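Local coordinates for protein Exo-beta-1,3-glucanase (Streptomyces sp. SirexAA-E, PDB 4PEY) that releases glucose and laminaribiose from laminarin and laminarioligosaccharides as a secreted exo-beta-1,3-glucanase of glycoside hydrolase family 55, at residues S367-F372 with I395-W400; G420-G425 with D442-G447; T431-E436 with G450-Y455; E490-G495 with K521-L526. The protein carries 1 engineered substitution. One frame throughout, in Å; residues are numbered along the deposited sequence. Where two conformers were deposited one is given.

Contact 1 (S367-F372 with I395-W400)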
# COMPACT_ATOMS: atom_id res chain seq x y z
N SER A 367 -1.43 2.55 13.45
CA SER A 367 -1.58 2.03 12.10
C SER A 367 -0.59 2.65 11.12
O SER A 367 -0.17 3.80 11.28
CB SER A 367 -3.01 2.26 11.59
OG SER A 367 -3.38 3.64 11.67
N LEU A 368 -0.23 1.85 10.12
CA LEU A 368 0.46 2.30 8.91
C LEU A 368 -0.51 2.13 7.75
O LEU A 368 -1.01 1.02 7.53
CB LEU A 368 1.73 1.50 8.63
CG LEU A 368 2.81 1.38 9.70
CD1 LEU A 368 3.98 0.58 9.14
CD2 LEU A 368 3.27 2.75 10.16
N GLN A 369 -0.78 3.20 7.01
CA GLN A 369 -1.70 3.15 5.87
C GLN A 369 -1.11 3.87 4.66
O GLN A 369 -0.68 5.01 4.79
CB GLN A 369 -3.04 3.78 6.24
CG GLN A 369 -3.82 2.95 7.23
CD GLN A 369 -5.08 3.65 7.69
OE1 GLN A 369 -5.02 4.67 8.38
NE2 GLN A 369 -6.23 3.09 7.31
N ASP A 370 -1.10 3.21 3.50
CA ASP A 370 -0.47 3.79 2.32
C ASP A 370 0.93 4.26 2.69
O ASP A 370 1.32 5.39 2.39
CB ASP A 370 -1.28 4.96 1.74
CG ASP A 370 -2.67 4.55 1.29
OD1 ASP A 370 -2.91 3.34 1.06
OD2 ASP A 370 -3.54 5.45 1.14
N VAL A 371 1.65 3.39 3.38
CA VAL A 371 3.06 3.59 3.63
C VAL A 371 3.81 2.69 2.66
O VAL A 371 3.60 1.47 2.61
CB VAL A 371 3.43 3.28 5.09
CG1 VAL A 371 4.94 3.27 5.28
CG2 VAL A 371 2.76 4.31 6.02
N PHE A 372 4.65 3.32 1.85
CA PHE A 372 5.37 2.60 0.82
C PHE A 372 6.86 2.70 1.11
O PHE A 372 7.33 3.72 1.63
CB PHE A 372 5.02 3.18 -0.56
CG PHE A 372 3.54 3.35 -0.77
CD1 PHE A 372 2.68 2.27 -0.56
CD2 PHE A 372 2.99 4.57 -1.12
CE1 PHE A 372 1.32 2.40 -0.72
CE2 PHE A 372 1.62 4.71 -1.29
CZ PHE A 372 0.78 3.63 -1.09
N ILE A 395 -2.04 -2.13 13.14
CA ILE A 395 -2.72 -2.40 11.87
C ILE A 395 -1.87 -1.91 10.71
O ILE A 395 -1.46 -0.75 10.69
CB ILE A 395 -4.10 -1.70 11.78
CG1 ILE A 395 -5.02 -2.16 12.90
CG2 ILE A 395 -4.75 -1.96 10.41
CD1 ILE A 395 -6.28 -1.32 13.04
N ILE A 396 -1.58 -2.80 9.77
CA ILE A 396 -0.90 -2.44 8.54
C ILE A 396 -1.92 -2.54 7.42
O ILE A 396 -2.25 -3.64 6.98
CB ILE A 396 0.30 -3.36 8.24
CG1 ILE A 396 1.21 -3.49 9.47
CG2 ILE A 396 1.08 -2.86 7.03
CD1 ILE A 396 1.83 -2.19 9.90
N ASP A 397 -2.45 -1.40 7.00
CA ASP A 397 -3.56 -1.40 6.04
C ASP A 397 -3.13 -0.69 4.76
O ASP A 397 -3.20 0.53 4.64
CB ASP A 397 -4.79 -0.74 6.68
CG ASP A 397 -5.92 -0.50 5.70
OD1 ASP A 397 -6.24 -1.42 4.92
OD2 ASP A 397 -6.49 0.61 5.72
N HIS A 398 -2.70 -1.52 3.80
CA HIS A 398 -2.04 -1.17 2.54
C HIS A 398 -0.60 -0.68 2.69
O HIS A 398 -0.33 0.48 3.03
CB HIS A 398 -2.80 -0.12 1.74
CG HIS A 398 -2.36 -0.06 0.31
ND1 HIS A 398 -2.45 1.08 -0.46
CD2 HIS A 398 -1.82 -1.02 -0.49
CE1 HIS A 398 -1.99 0.82 -1.68
NE2 HIS A 398 -1.60 -0.44 -1.72
N THR A 399 0.32 -1.60 2.43
CA THR A 399 1.72 -1.23 2.30
C THR A 399 2.29 -1.89 1.04
O THR A 399 1.82 -2.95 0.62
CB THR A 399 2.54 -1.64 3.55
OG1 THR A 399 3.85 -1.10 3.46
CG2 THR A 399 2.63 -3.14 3.69
N TRP A 400 3.26 -1.22 0.42
CA TRP A 400 4.08 -1.81 -0.63
C TRP A 400 5.51 -1.60 -0.20
O TRP A 400 5.98 -0.46 -0.13
CB TRP A 400 3.85 -1.17 -2.00
CG TRP A 400 4.56 -1.85 -3.18
CD1 TRP A 400 4.79 -3.19 -3.37
CD2 TRP A 400 5.11 -1.19 -4.35
NE1 TRP A 400 5.43 -3.40 -4.58
CE2 TRP A 400 5.63 -2.19 -5.19
CE3 TRP A 400 5.20 0.15 -4.75
CZ2 TRP A 400 6.23 -1.90 -6.42
CZ3 TRP A 400 5.80 0.44 -5.98
CH2 TRP A 400 6.32 -0.58 -6.78
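Ser367, Leu368 and Gln369 run parallel to Ile395, Ile396 and Asp397, with strand axes 4.8 Å apart and 7° from parallel. Leu368 holds the ladder through its N, which donates to Ile395 O, and its O, which accepts from Asp397 N. Both chains turn a corner together, at Asp370 and His398, and pair again at Val371 with Thr399 and Phe372 with Trp400. There Thr399 OG1 donates to Val371 O over 2.7 Å, a side-chain hydroxyl supplementing the weak bond from Trp400 N to the same oxygen.

At the corner, CG of His398 stands anti to its backbone N (chi1 -163°), and ND1 gives its hydrogen to Asp370 OD1 at 2.8 Å. The ring and carboxylate planes are almost perpendicular. Phe372 turns its edge to the face of the same imidazole, an offset T-shaped pair with planes at 74° and Phe372 CE1 3.8 Å from His398 CE1. An alanine in place of His398 would probably deprive Asp370 OD1 of this donor and open a gap beside the Phe372 edge. Gln369 NE2 points straight at the anti lone pair of Asp397 OD2, 3.0 Å away; Asp397 also binds Arg178 and Tyr157, and Asp370 OD2 pairs with Arg135, so these buried carboxylates are matched by basic and hydrogen-bonding groups.

Parallel strands bending at matching residues are characteristic of successive coils of a parallel beta-helix, the fold of this family.

Contact 2 (G420-G425 with D442-G447)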
# COMPACT_ATOMS: atom_id res chain seq x y z
N GLY A 420 12.19 -7.64 4.16
CA GLY A 420 11.17 -6.63 3.90
C GLY A 420 10.47 -6.19 5.17
O GLY A 420 10.76 -5.12 5.71
N VAL A 421 9.56 -7.02 5.66
CA VAL A 421 8.80 -6.74 6.87
C VAL A 421 9.05 -7.82 7.91
O VAL A 421 9.03 -9.01 7.59
CB VAL A 421 7.28 -6.65 6.57
CG1 VAL A 421 6.48 -6.38 7.85
CG2 VAL A 421 6.99 -5.59 5.51
N HIS A 422 9.29 -7.40 9.15
CA HIS A 422 9.43 -8.34 10.25
C HIS A 422 8.43 -7.96 11.33
O HIS A 422 8.54 -6.89 11.93
CB HIS A 422 10.86 -8.33 10.80
CG HIS A 422 11.12 -9.40 11.82
ND1 HIS A 422 12.24 -9.42 12.62
CD2 HIS A 422 10.39 -10.49 12.17
CE1 HIS A 422 12.20 -10.48 13.41
NE2 HIS A 422 11.09 -11.14 13.16
N VAL A 423 7.43 -8.82 11.56
CA VAL A 423 6.42 -8.55 12.59
C VAL A 423 6.77 -9.31 13.86
O VAL A 423 6.75 -10.54 13.89
CB VAL A 423 5.00 -8.96 12.15
CG1 VAL A 423 4.00 -8.68 13.27
CG2 VAL A 423 4.59 -8.22 10.88
N LYS A 424 7.07 -8.56 14.91
CA LYS A 424 7.43 -9.16 16.20
C LYS A 424 6.32 -9.00 17.24
O LYS A 424 6.24 -9.76 18.20
CB LYS A 424 8.74 -8.55 16.72
CG LYS A 424 9.94 -8.89 15.83
CD LYS A 424 11.08 -7.88 15.94
CE LYS A 424 11.70 -7.84 17.31
NZ LYS A 424 12.70 -6.73 17.41
N GLY A 425 5.45 -8.02 17.03
CA GLY A 425 4.33 -7.79 17.93
C GLY A 425 3.23 -8.83 17.82
O GLY A 425 3.14 -9.55 16.81
N ASP A 442 11.06 -11.99 2.46
CA ASP A 442 10.30 -10.77 2.23
C ASP A 442 9.48 -10.41 3.46
O ASP A 442 9.50 -9.26 3.90
CB ASP A 442 9.41 -10.92 1.00
CG ASP A 442 10.19 -11.43 -0.20
OD1 ASP A 442 10.49 -12.64 -0.22
OD2 ASP A 442 10.51 -10.62 -1.11
N VAL A 443 8.76 -11.38 4.03
CA VAL A 443 8.02 -11.18 5.27
C VAL A 443 8.38 -12.28 6.26
O VAL A 443 8.40 -13.46 5.90
CB VAL A 443 6.48 -11.17 5.04
CG1 VAL A 443 5.72 -11.13 6.37
CG2 VAL A 443 6.08 -10.00 4.16
N GLN A 444 8.68 -11.87 7.50
CA GLN A 444 8.86 -12.81 8.59
C GLN A 444 7.93 -12.42 9.73
O GLN A 444 7.80 -11.25 10.07
CB GLN A 444 10.32 -12.83 9.05
CG GLN A 444 10.59 -13.79 10.20
CD GLN A 444 12.06 -13.93 10.52
OE1 GLN A 444 12.89 -13.15 10.07
NE2 GLN A 444 12.39 -14.94 11.32
N TRP A 445 7.25 -13.41 10.30
CA TRP A 445 6.29 -13.16 11.37
C TRP A 445 6.69 -13.97 12.59
O TRP A 445 6.67 -15.20 12.55
CB TRP A 445 4.87 -13.53 10.91
CG TRP A 445 3.79 -12.68 11.51
CD1 TRP A 445 3.40 -12.64 12.83
CD2 TRP A 445 2.94 -11.77 10.81
NE1 TRP A 445 2.36 -11.75 12.99
CE2 TRP A 445 2.06 -11.20 11.77
CE3 TRP A 445 2.84 -11.37 9.48
CZ2 TRP A 445 1.08 -10.26 11.42
CZ3 TRP A 445 1.86 -10.43 9.13
CH2 TRP A 445 1.00 -9.89 10.11
N SER A 446 7.08 -13.26 13.65
CA SER A 446 7.57 -13.87 14.88
C SER A 446 6.58 -13.70 16.03
O SER A 446 6.64 -14.42 17.02
CB SER A 446 8.92 -13.27 15.28
OG SER A 446 9.87 -13.43 14.23
N GLY A 447 5.69 -12.72 15.90
CA GLY A 447 4.71 -12.46 16.94
C GLY A 447 3.53 -13.42 16.91
O GLY A 447 3.36 -14.16 15.94
O HOH W 1 1.08 -10.73 15.46
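Val421, His422 and Val423 pair in parallel register with Val443, Gln444 and Trp445, as strands of neighbouring coils do on one face of a parallel beta-helix. Valines suit the face they share with Trp445, since their beta-branched side chains fit an extended backbone and present only carbon to the interior.

The indole of Trp445 lies flat alongside Val423. Val423 CB sits 3.7 Å from the centroid of the five-membered ring, 10° off its normal, a CH-pi contact. The two methyls divide the indole between them: CG1, anti to the backbone N (chi1 179°), approaches Trp445 NE1 to 3.5 Å, while CG2 lies over the six-membered ring, 3.9 Å from Trp445 CE3. His489 meets the indole edge-to-face.

On the other face of the sheet, His422 extends with CG anti to its N, and its NE2 donates to Ser446 OG at 2.8 Å. Serine suits the place, its short side chain bringing a hydroxyl into the imidazole plane. Asp483 is a further partner of that oxygen, and CG of Lys424 packs over one face of the ring. In one of its two conformers, Gln444 extends with CG beside His422 CD2 and NE2 bonded to Asp483.

Beyond the strands, Val423 O accepts from both Ser446 N (2.8 Å) and Gly447 N (3.1 Å). Gly447 suits its place, since a CB there would run into Gly425 O. One water closes this end, donating to Gly425 O at 2.7 Å and accepting from Trp445 NE1 at 3.0 Å.

Contact 3 (T431-E436 with G450-Y455). With BGC (beta-D-glucopyranose), chain B.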
# COMPACT_ATOMS: atom_id res chain seq x y z
N THR A 431 -3.78 -5.89 6.29
CA THR A 431 -4.80 -5.97 5.25
C THR A 431 -4.26 -5.29 3.98
O THR A 431 -4.04 -4.07 3.96
CB THR A 431 -6.13 -5.31 5.71
OG1 THR A 431 -5.90 -3.98 6.19
CG2 THR A 431 -6.76 -6.12 6.84
N GLY A 432 -4.01 -6.07 2.93
CA GLY A 432 -3.44 -5.52 1.71
C GLY A 432 -1.93 -5.39 1.78
O GLY A 432 -1.38 -4.29 1.69
N LEU A 433 -1.25 -6.53 1.91
CA LEU A 433 0.19 -6.57 2.11
C LEU A 433 0.92 -6.91 0.81
O LEU A 433 0.72 -7.98 0.26
CB LEU A 433 0.52 -7.59 3.20
CG LEU A 433 1.96 -7.83 3.63
CD1 LEU A 433 2.52 -6.57 4.26
CD2 LEU A 433 2.03 -9.00 4.62
N PHE A 434 1.75 -5.99 0.32
CA PHE A 434 2.48 -6.18 -0.93
C PHE A 434 3.97 -6.04 -0.62
O PHE A 434 4.40 -4.96 -0.22
CB PHE A 434 2.11 -5.12 -1.98
CG PHE A 434 0.64 -5.07 -2.38
CD1 PHE A 434 -0.32 -4.56 -1.52
CD2 PHE A 434 0.25 -5.45 -3.66
CE1 PHE A 434 -1.65 -4.48 -1.90
CE2 PHE A 434 -1.07 -5.36 -4.07
CZ PHE A 434 -2.03 -4.87 -3.18
N VAL A 435 4.75 -7.11 -0.78
CA VAL A 435 6.18 -7.06 -0.44
C VAL A 435 6.97 -7.84 -1.48
O VAL A 435 6.65 -9.00 -1.74
CB VAL A 435 6.46 -7.65 0.97
CG1 VAL A 435 7.93 -7.43 1.36
CG2 VAL A 435 5.55 -7.02 2.02
N GLU A 436 7.99 -7.22 -2.07
CA GLU A 436 8.67 -7.82 -3.24
C GLU A 436 10.17 -7.64 -3.35
O GLU A 436 10.71 -6.56 -3.07
CB GLU A 436 8.09 -7.25 -4.54
CG GLU A 436 6.58 -7.27 -4.68
CD GLU A 436 6.19 -6.80 -6.06
OE1 GLU A 436 6.30 -5.57 -6.30
OE2 GLU A 436 5.85 -7.65 -6.91
N GLY A 450 -0.96 -13.26 14.68
CA GLY A 450 -0.97 -12.41 13.51
C GLY A 450 -2.04 -12.84 12.51
O GLY A 450 -2.42 -14.02 12.45
N LYS A 451 -2.53 -11.88 11.75
CA LYS A 451 -3.48 -12.13 10.68
C LYS A 451 -3.10 -11.33 9.45
O LYS A 451 -2.80 -10.13 9.57
CB LYS A 451 -4.90 -11.77 11.12
CG LYS A 451 -5.49 -12.71 12.16
CD LYS A 451 -6.89 -12.28 12.54
CE LYS A 451 -7.41 -13.14 13.69
NZ LYS A 451 -8.74 -12.70 14.20
N THR A 452 -3.11 -11.97 8.29
CA THR A 452 -2.91 -11.28 7.02
C THR A 452 -4.05 -11.59 6.09
O THR A 452 -4.36 -12.76 5.84
CB THR A 452 -1.57 -11.67 6.34
OG1 THR A 452 -0.49 -11.16 7.12
CG2 THR A 452 -1.48 -11.09 4.92
N ILE A 453 -4.69 -10.53 5.59
CA ILE A 453 -5.74 -10.66 4.59
C ILE A 453 -5.22 -9.98 3.33
O ILE A 453 -5.05 -8.76 3.30
CB ILE A 453 -7.06 -10.03 5.05
CG1 ILE A 453 -7.57 -10.73 6.32
CG2 ILE A 453 -8.12 -10.13 3.95
CD1 ILE A 453 -8.71 -10.02 6.99
N PHE A 454 -4.96 -10.81 2.32
CA PHE A 454 -4.30 -10.50 1.04
C PHE A 454 -2.79 -10.29 1.15
O PHE A 454 -2.31 -9.37 1.82
CB PHE A 454 -4.90 -9.28 0.33
CG PHE A 454 -4.28 -9.03 -1.02
CD1 PHE A 454 -4.81 -9.60 -2.17
CD2 PHE A 454 -3.13 -8.24 -1.13
CE1 PHE A 454 -4.22 -9.38 -3.41
CE2 PHE A 454 -2.54 -8.04 -2.36
CZ PHE A 454 -3.08 -8.60 -3.50
N TYR A 455 -2.04 -11.12 0.42
CA TYR A 455 -0.60 -10.95 0.28
C TYR A 455 -0.21 -11.09 -1.17
O TYR A 455 -0.66 -12.02 -1.85
CB TYR A 455 0.16 -11.97 1.13
CG TYR A 455 1.67 -11.84 1.08
CD1 TYR A 455 2.29 -10.65 1.42
CD2 TYR A 455 2.48 -12.93 0.72
CE1 TYR A 455 3.67 -10.52 1.40
CE2 TYR A 455 3.87 -12.82 0.70
CZ TYR A 455 4.46 -11.61 1.04
OH TYR A 455 5.84 -11.48 1.03
C2 BGC B . 6.35 -6.69 -10.23
C3 BGC B . 6.86 -5.30 -9.87
C4 BGC B . 7.86 -4.83 -10.93
C5 BGC B . 7.21 -4.87 -12.30
C6 BGC B . 8.17 -4.37 -13.37
C1 BGC B . 5.92 -6.78 -11.70
O2 BGC B . 5.27 -7.02 -9.38
O3 BGC B . 7.50 -5.34 -8.62
O4 BGC B . 8.32 -3.53 -10.63
O5 BGC B . 6.87 -6.21 -12.58
O6 BGC B . 9.19 -5.32 -13.55
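Phe434 and Phe454 meet at the apolar centre, where CE2 of Phe454 lies 3.3 Å from Phe434 CZ, over the face of the Phe434 ring but displaced toward its rim. The planes are inclined at 45°, neither stacked nor edge-on. CG of Phe454 is anti to its backbone N (chi1 -176°), and the ring beyond it extends to the partner strand. An alanine in place of Phe434 would probably open a gap against Phe454 CE2 and leave that ring freer to turn.

On the other side of the strands, Leu433 leans on Tyr455, its CG 3.6 Å from CD1 of that ring. Farther along, Val435 CG2 reaches the same tyrosine at CE1, so branched aliphatic groups pack along its CD1-CE1 rim.

The backbone binds the strands through Gly432 N to Ile453 O (2.9 Å) and Leu433 N to Phe454 O (3.0 Å). Gly432 turns the corner at backbone angles where any CB would collide with the carbonyl oxygen before it, so glycine fits.

At the polar edge, Glu436, beyond the paired part of the strand, binds a glucose unit: sugar O3 donates to Glu436 OE1 and sugar O2 to Glu436 OE2, each over 2.6 Å. Trp400 NE1 also bonds to OE1 and Gln456 NE2 to OE2. Both oxygens therefore have a protein partner as well as a sugar hydroxyl, which orients the carboxylate to bind two adjacent hydroxyls of the substrate at once.

Contact 4 (E490-G495 with K521-L526)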
# COMPACT_ATOMS: atom_id res chain seq x y z
N GLU A 490 -2.95 -16.68 11.16
CA GLU A 490 -3.89 -17.00 10.09
C GLU A 490 -3.74 -16.05 8.91
O GLU A 490 -3.64 -14.84 9.09
CB GLU A 490 -5.33 -16.99 10.63
CG GLU A 490 -6.32 -17.73 9.74
CD GLU A 490 -7.61 -18.11 10.47
OE1 GLU A 490 -7.86 -17.59 11.58
OE2 GLU A 490 -8.37 -18.92 9.90
N GLY A 491 -3.70 -16.62 7.71
CA GLY A 491 -3.59 -15.83 6.50
C GLY A 491 -4.58 -16.28 5.44
O GLY A 491 -4.91 -17.46 5.34
N TRP A 492 -5.03 -15.31 4.64
CA TRP A 492 -6.03 -15.53 3.59
C TRP A 492 -5.62 -14.87 2.27
O TRP A 492 -5.34 -13.66 2.26
CB TRP A 492 -7.39 -14.94 3.97
CG TRP A 492 -8.15 -15.51 5.14
CD1 TRP A 492 -9.21 -16.38 5.08
CD2 TRP A 492 -8.00 -15.16 6.53
NE1 TRP A 492 -9.70 -16.62 6.34
CE2 TRP A 492 -8.98 -15.88 7.25
CE3 TRP A 492 -7.13 -14.32 7.22
CZ2 TRP A 492 -9.10 -15.79 8.64
CZ3 TRP A 492 -7.25 -14.23 8.60
CH2 TRP A 492 -8.24 -14.96 9.30
N GLY A 493 -5.65 -15.61 1.17
CA GLY A 493 -5.52 -15.02 -0.16
C GLY A 493 -4.12 -14.51 -0.43
O GLY A 493 -3.89 -13.30 -0.52
N MET A 494 -3.18 -15.44 -0.59
CA MET A 494 -1.76 -15.07 -0.58
C MET A 494 -1.01 -15.72 -1.72
O MET A 494 -1.10 -16.93 -1.93
CB MET A 494 -1.12 -15.49 0.75
CG MET A 494 -1.94 -15.07 1.98
SD MET A 494 -1.27 -15.66 3.54
CE MET A 494 0.14 -14.61 3.68
N GLY A 495 -0.24 -14.91 -2.45
CA GLY A 495 0.50 -15.39 -3.60
C GLY A 495 1.94 -14.91 -3.67
O GLY A 495 2.24 -13.76 -3.31
N LYS A 521 -2.86 -21.36 10.52
CA LYS A 521 -3.74 -21.74 9.41
C LYS A 521 -3.61 -20.81 8.22
O LYS A 521 -3.48 -19.60 8.38
CB LYS A 521 -5.20 -21.76 9.88
CG LYS A 521 -5.46 -22.74 11.02
CD LYS A 521 -6.94 -22.93 11.32
CE LYS A 521 -7.62 -21.63 11.65
NZ LYS A 521 -9.01 -21.90 12.09
N PHE A 522 -3.68 -21.39 7.02
CA PHE A 522 -3.71 -20.60 5.80
C PHE A 522 -4.86 -21.00 4.89
O PHE A 522 -5.27 -22.17 4.85
CB PHE A 522 -2.38 -20.71 5.02
CG PHE A 522 -1.24 -20.05 5.73
CD1 PHE A 522 -0.36 -20.80 6.48
CD2 PHE A 522 -1.07 -18.68 5.66
CE1 PHE A 522 0.69 -20.19 7.16
CE2 PHE A 522 -0.03 -18.06 6.34
CZ PHE A 522 0.86 -18.82 7.07
N HIS A 523 -5.37 -20.01 4.18
CA HIS A 523 -6.47 -20.21 3.25
C HIS A 523 -6.12 -19.59 1.92
O HIS A 523 -5.78 -18.41 1.86
CB HIS A 523 -7.76 -19.58 3.79
CG HIS A 523 -8.01 -19.90 5.23
ND1 HIS A 523 -8.60 -21.08 5.64
CD2 HIS A 523 -7.76 -19.20 6.36
CE1 HIS A 523 -8.70 -21.09 6.96
NE2 HIS A 523 -8.20 -19.95 7.42
N ASP A 524 -6.21 -20.39 0.86
CA ASP A 524 -6.04 -19.92 -0.51
C ASP A 524 -4.63 -19.37 -0.75
O ASP A 524 -4.43 -18.16 -0.91
CB ASP A 524 -7.11 -18.87 -0.87
CG ASP A 524 -8.53 -19.38 -0.68
OD1 ASP A 524 -8.71 -20.59 -0.45
OD2 ASP A 524 -9.48 -18.57 -0.77
N LEU A 525 -3.67 -20.28 -0.80
CA LEU A 525 -2.27 -19.98 -1.13
C LEU A 525 -1.98 -20.32 -2.58
O LEU A 525 -2.55 -21.26 -3.14
CB LEU A 525 -1.32 -20.78 -0.24
CG LEU A 525 -1.42 -20.59 1.27
CD1 LEU A 525 -0.40 -21.48 1.97
CD2 LEU A 525 -1.22 -19.13 1.64
N LEU A 526 -1.06 -19.58 -3.19
CA LEU A 526 -0.61 -19.93 -4.54
C LEU A 526 0.80 -19.46 -4.81
O LEU A 526 1.26 -18.46 -4.23
CB LEU A 526 -1.59 -19.35 -5.57
CG LEU A 526 -1.77 -17.83 -5.56
CD1 LEU A 526 -1.67 -17.19 -6.95
CD2 LEU A 526 -3.06 -17.45 -4.82
O HOH W 2 -9.48 -19.28 13.08
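Glu490, Gly491 and Trp492 run parallel to Lys521, Phe522 and His523, the axes 4.7 Å apart at 6°, and pairing resumes beyond the corner at Met494 with Leu525. The polar cluster is built on Glu490, whose OE2 uses its anti lone pair to accept from His523 NE2 at 2.7 Å. Lys521 NZ makes only a long salt bridge to that oxygen, but a water joins it to Glu490 OE1, 2.8 Å from each. Trp492 forms an offset stack on His523, with the imidazole 4.4 Å from the five-membered ring between centroids and CD2 of His523 over the indole face; Glu490 CG rests on that same face.

Opposite, Met494 SD comes to the edge of Phe522, 3.7 Å from CD2, a Met-aromatic contact. Gly491 suits this spot because a CB would strike both the sulfur and the phenyl. Gly493 has the positive phi that favours glycine, and takes the corner there.

The pair continues the stack of strands: Trp492 bonds through its backbone to Thr452 and Phe454 of strand 450-458, Met494 and Phe522 pack on strand 480-482, and Phe522 and Asp524 touch strand 555-560, antiparallel to 520-529.

In the fold
Contacts 1, 3 and 4 follow one another along neighbouring coils of the beta-helix, each wrapping the same bend. The centres of contacts 1 and 3 are 10 Å apart, joined by Ile396 O with Thr431 N and by Trp400 against Phe434; contact 4 lies another 10 Å beyond contact 3, where Tyr455 packs on Met494. Contact 2 is on a different face, its centre 11 Å from that of contact 3, with Trp445 packed on Thr452. Glu436 of contact 3 binds the glucose together with Asp405, His437, Trp402 and Gln130, and the Trp400 side chain comes within about 4 Å of a glucose. Gly495 of contact 4 lies about 9 Å from the side chain of Ala458, an engineered replacement at the inferred proton donor's position.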